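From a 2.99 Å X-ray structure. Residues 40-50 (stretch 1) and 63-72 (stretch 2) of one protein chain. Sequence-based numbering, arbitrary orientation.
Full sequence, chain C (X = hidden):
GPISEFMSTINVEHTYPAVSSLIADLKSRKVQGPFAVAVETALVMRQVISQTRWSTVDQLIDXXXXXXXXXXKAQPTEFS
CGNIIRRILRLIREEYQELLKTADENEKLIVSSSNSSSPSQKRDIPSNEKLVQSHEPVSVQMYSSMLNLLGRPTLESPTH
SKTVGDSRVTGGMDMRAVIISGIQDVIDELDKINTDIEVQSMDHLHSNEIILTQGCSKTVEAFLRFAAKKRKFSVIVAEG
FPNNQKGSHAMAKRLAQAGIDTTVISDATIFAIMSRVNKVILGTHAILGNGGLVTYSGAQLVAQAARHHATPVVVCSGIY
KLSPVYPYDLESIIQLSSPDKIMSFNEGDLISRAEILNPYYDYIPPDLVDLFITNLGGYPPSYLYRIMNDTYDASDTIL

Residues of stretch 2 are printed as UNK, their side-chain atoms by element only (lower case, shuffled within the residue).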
# COMPACT_ATOMS: atom_id res chain seq x y z
N GLU C 40 -5.16 17.53 -37.04
CA GLU C 40 -5.41 17.35 -38.47
C GLU C 40 -6.90 17.24 -38.79
O GLU C 40 -7.36 17.74 -39.81
CB GLU C 40 -4.68 16.10 -38.98
CG GLU C 40 -3.20 16.33 -39.25
CD GLU C 40 -2.95 17.29 -40.39
OE1 GLU C 40 -3.56 17.10 -41.47
OE2 GLU C 40 -2.16 18.24 -40.22
N THR C 41 -7.65 16.58 -37.90
CA THR C 41 -9.09 16.47 -38.07
C THR C 41 -9.75 17.85 -38.01
O THR C 41 -10.58 18.19 -38.84
CB THR C 41 -9.72 15.56 -36.99
OG1 THR C 41 -9.31 14.20 -37.22
CG2 THR C 41 -11.24 15.64 -37.04
N ALA C 42 -9.34 18.65 -37.02
CA ALA C 42 -9.88 19.99 -36.84
C ALA C 42 -9.55 20.89 -38.03
O ALA C 42 -10.38 21.69 -38.46
CB ALA C 42 -9.36 20.60 -35.56
N LEU C 43 -8.34 20.74 -38.56
CA LEU C 43 -7.91 21.52 -39.72
C LEU C 43 -8.71 21.15 -40.97
O LEU C 43 -9.15 22.03 -41.71
CB LEU C 43 -6.42 21.32 -39.98
CG LEU C 43 -5.45 21.95 -38.97
CD1 LEU C 43 -4.02 21.55 -39.29
CD2 LEU C 43 -5.60 23.46 -38.96
N VAL C 44 -8.88 19.86 -41.19
CA VAL C 44 -9.65 19.37 -42.33
C VAL C 44 -11.10 19.85 -42.23
O VAL C 44 -11.68 20.29 -43.23
CB VAL C 44 -9.62 17.83 -42.41
CG1 VAL C 44 -10.72 17.31 -43.33
CG2 VAL C 44 -8.25 17.36 -42.89
N MET C 45 -11.66 19.79 -41.03
CA MET C 45 -13.02 20.27 -40.80
C MET C 45 -13.14 21.76 -41.08
O MET C 45 -14.20 22.23 -41.48
CB MET C 45 -13.46 19.97 -39.36
CG MET C 45 -13.80 18.52 -39.09
SD MET C 45 -15.03 17.86 -40.24
CE MET C 45 -13.98 16.94 -41.36
N ARG C 46 -12.06 22.50 -40.87
CA ARG C 46 -12.07 23.93 -41.09
C ARG C 46 -12.21 24.26 -42.57
O ARG C 46 -12.98 25.15 -42.94
CB ARG C 46 -10.80 24.58 -40.53
CG ARG C 46 -10.84 26.10 -40.51
CD ARG C 46 -9.55 26.67 -39.96
NE ARG C 46 -8.40 26.22 -40.73
CZ ARG C 46 -7.14 26.45 -40.39
NH1 ARG C 46 -6.86 27.12 -39.28
NH2 ARG C 46 -6.15 26.01 -41.16
N GLN C 47 -11.48 23.54 -43.42
CA GLN C 47 -11.58 23.75 -44.86
C GLN C 47 -12.85 23.10 -45.42
O GLN C 47 -13.27 23.41 -46.54
CB GLN C 47 -10.34 23.23 -45.58
CG GLN C 47 -9.29 24.30 -45.84
CD GLN C 47 -8.69 24.22 -47.23
OE1 GLN C 47 -9.30 23.68 -48.15
NE2 GLN C 47 -7.49 24.78 -47.39
N VAL C 48 -13.44 22.20 -44.65
CA VAL C 48 -14.74 21.63 -45.01
C VAL C 48 -15.82 22.68 -44.82
O VAL C 48 -16.60 22.95 -45.73
CB VAL C 48 -15.07 20.38 -44.18
CG1 VAL C 48 -16.56 20.08 -44.23
CG2 VAL C 48 -14.27 19.19 -44.68
N ILE C 49 -15.85 23.28 -43.63
CA ILE C 49 -16.77 24.37 -43.33
C ILE C 49 -16.50 25.55 -44.26
O ILE C 49 -17.41 26.25 -44.69
CB ILE C 49 -16.64 24.83 -41.86
CG1 ILE C 49 -16.93 23.67 -40.90
CG2 ILE C 49 -17.57 25.99 -41.56
CD1 ILE C 49 -18.33 23.12 -41.00
N SER C 50 -15.22 25.75 -44.58
CA SER C 50 -14.80 26.84 -45.46
C SER C 50 -15.36 26.76 -46.88
O SER C 50 -15.51 27.78 -47.55
CB SER C 50 -13.28 26.88 -45.52
OG SER C 50 -12.82 27.13 -46.84
N UNK C 63 -23.97 17.37 -43.08
CA UNK C 63 -22.72 17.30 -43.82
C UNK C 63 -21.57 16.91 -42.91
O UNK C 63 -20.89 15.91 -43.14
o UNK C 63 -23.53 19.14 -45.20
c UNK C 63 -21.23 18.48 -45.48
c UNK C 63 -22.38 18.65 -44.50
N UNK C 64 -21.36 17.69 -41.85
CA UNK C 64 -20.27 17.45 -40.91
C UNK C 64 -20.41 16.09 -40.23
O UNK C 64 -19.42 15.39 -40.02
c UNK C 64 -20.21 18.56 -39.84
c UNK C 64 -19.01 18.34 -38.92
c UNK C 64 -20.14 19.92 -40.49
N UNK C 65 -21.64 15.72 -39.89
CA UNK C 65 -21.91 14.43 -39.27
C UNK C 65 -21.53 13.28 -40.20
O UNK C 65 -20.96 12.28 -39.77
n UNK C 65 -25.49 13.92 -36.88
c UNK C 65 -25.23 12.92 -37.90
c UNK C 65 -23.78 12.94 -38.36
c UNK C 65 -23.38 14.31 -38.86
n UNK C 65 -27.37 12.87 -36.08
c UNK C 65 -26.51 13.88 -36.03
n UNK C 65 -26.68 14.84 -35.14
N UNK C 66 -21.85 13.43 -41.48
CA UNK C 66 -21.55 12.40 -42.47
C UNK C 66 -20.06 12.37 -42.80
O UNK C 66 -19.46 11.30 -42.89
c UNK C 66 -22.36 12.63 -43.74
N UNK C 67 -19.47 13.55 -42.98
CA UNK C 67 -18.05 13.66 -43.26
C UNK C 67 -17.23 13.13 -42.09
O UNK C 67 -16.26 12.40 -42.27
c UNK C 67 -16.13 15.24 -43.63
c UNK C 67 -18.27 15.58 -44.87
c UNK C 67 -17.64 15.11 -43.57
N UNK C 68 -17.63 13.50 -40.88
CA UNK C 68 -16.98 13.03 -39.68
C UNK C 68 -17.10 11.53 -39.52
O UNK C 68 -16.20 10.88 -38.97
N UNK C 69 -18.21 10.97 -39.99
CA UNK C 69 -18.46 9.54 -39.90
C UNK C 69 -17.39 8.73 -40.62
O UNK C 69 -16.86 7.77 -40.07
c UNK C 69 -19.84 9.20 -40.45
o UNK C 69 -20.09 7.81 -40.39
N UNK C 70 -17.08 9.12 -41.86
CA UNK C 70 -16.08 8.40 -42.65
C UNK C 70 -14.68 8.60 -42.10
O UNK C 70 -13.82 7.73 -42.24
c UNK C 70 -17.45 8.46 -44.75
c UNK C 70 -16.11 8.82 -44.12
o UNK C 70 -15.91 10.24 -44.22
N UNK C 71 -14.44 9.75 -41.47
CA UNK C 71 -13.17 10.01 -40.81
C UNK C 71 -13.01 9.09 -39.60
O UNK C 71 -11.91 8.66 -39.28
c UNK C 71 -13.06 11.47 -40.37
c UNK C 71 -12.31 13.81 -40.80
c UNK C 71 -12.58 12.46 -41.43
c UNK C 71 -11.34 11.93 -42.12
N UNK C 72 -14.13 8.80 -38.95
CA UNK C 72 -14.14 7.90 -37.80
C UNK C 72 -13.80 6.47 -38.22
O UNK C 72 -12.95 5.82 -37.61
c UNK C 72 -15.51 7.91 -37.09
c UNK C 72 -15.67 6.68 -36.20
c UNK C 72 -15.68 9.18 -36.28

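Position 63 carries three side-chain atoms, with one carbon bearing an oxygen and a second carbon. A beta-branched side chain with one hydroxyl is threonine. Thr63 CG2 stays 5.1 Å from Val48 CG1, its nearest approach to stretch 1, so it lies at the fringe of the contact, where a partly polar, partly exposed side chain is easily accommodated.

Position 64 has three carbons, one carrying the other two, and no heteroatom. One terminal carbon lies 3.7 Å from Ile49 CD1, the other 4.2 Å from Met45 SD. The short fork is valine. Val64 is buried; Val64 CG1 meets Met45 SD and Val64 CG2 meets Ile49 CD1, so each methyl has its own apolar partner and no polar group needs satisfying.

At position 65 three carbons lead to a nitrogen and then to a carbon bearing two more nitrogens, the guanidinium pattern of arginine. Arg65 is extended through its first two torsions (t, t) and out of reach of stretch 1; being partly exposed, it keeps its charge away from the apolar contact. Position 66 has a single carbon and is alanine. Ala66 is buried but also out of reach, and its methyl needs little room.

Position 67 repeats the three-carbon fork, and its CA-to-CB bond points toward stretch 1. One branch tip lies 3.6 Å from Met45 CE and 4.5 Å from Val48 CG2. This is valine again: Val67 is compact enough to face the neighboring helix directly, and it is wholly apolar.

Position 68 has no side-chain atoms, so it is glycine. An ideal CB on Gly68 would clash with Val64 O at 3.0 Å, yet lie 5.2 Å from Met45 SD; the limit is set by its own helix backbone, not by stretch 1. Its amide still donates to the carbonyl of Val64, with Gly68 N to Val64 O at 2.7 Å.

Position 69 shows one carbon and then one oxygen: serine. Ser69 is buried and out of reach of stretch 1, but its hydroxyl is hydrogen-bonded to a residue adjoining one of the stretches. Position 70 has a carbon carrying one oxygen and one carbon, hence threonine. Thr70 OG1 donates to Val67 O at 2.9 Å, returning its polar group to its own helix.

Position 71 has four carbons, forked at the second; one terminal carbon lies 3.6 Å from Met45 CE and 4.3 Å from Thr41 CG2. This is leucine. Leu71 points toward stretch 1, and the longer chain brings CD1 to these partners. Position 72, three carbons in a fork, is valine. Val72 is out of reach, so stretch 1 does not shape it; the helix accommodates this beta-branched side chain at a partly exposed site.

The two helices run roughly antiparallel, at 145°, with axes 11.3 Å apart at closest approach. No hydrogen bond crosses between them; the close contacts are made by carbon and sulfur atoms, and 301 Å² is buried in total. Met45 is the hub: its flexible thioether touches Val64, Val67 and Leu71, while the Thr41 methyl, Val48 and Ile49 extend the apolar surface along the helix.

Stretch 2 (63-72) TVRAVGSTLV
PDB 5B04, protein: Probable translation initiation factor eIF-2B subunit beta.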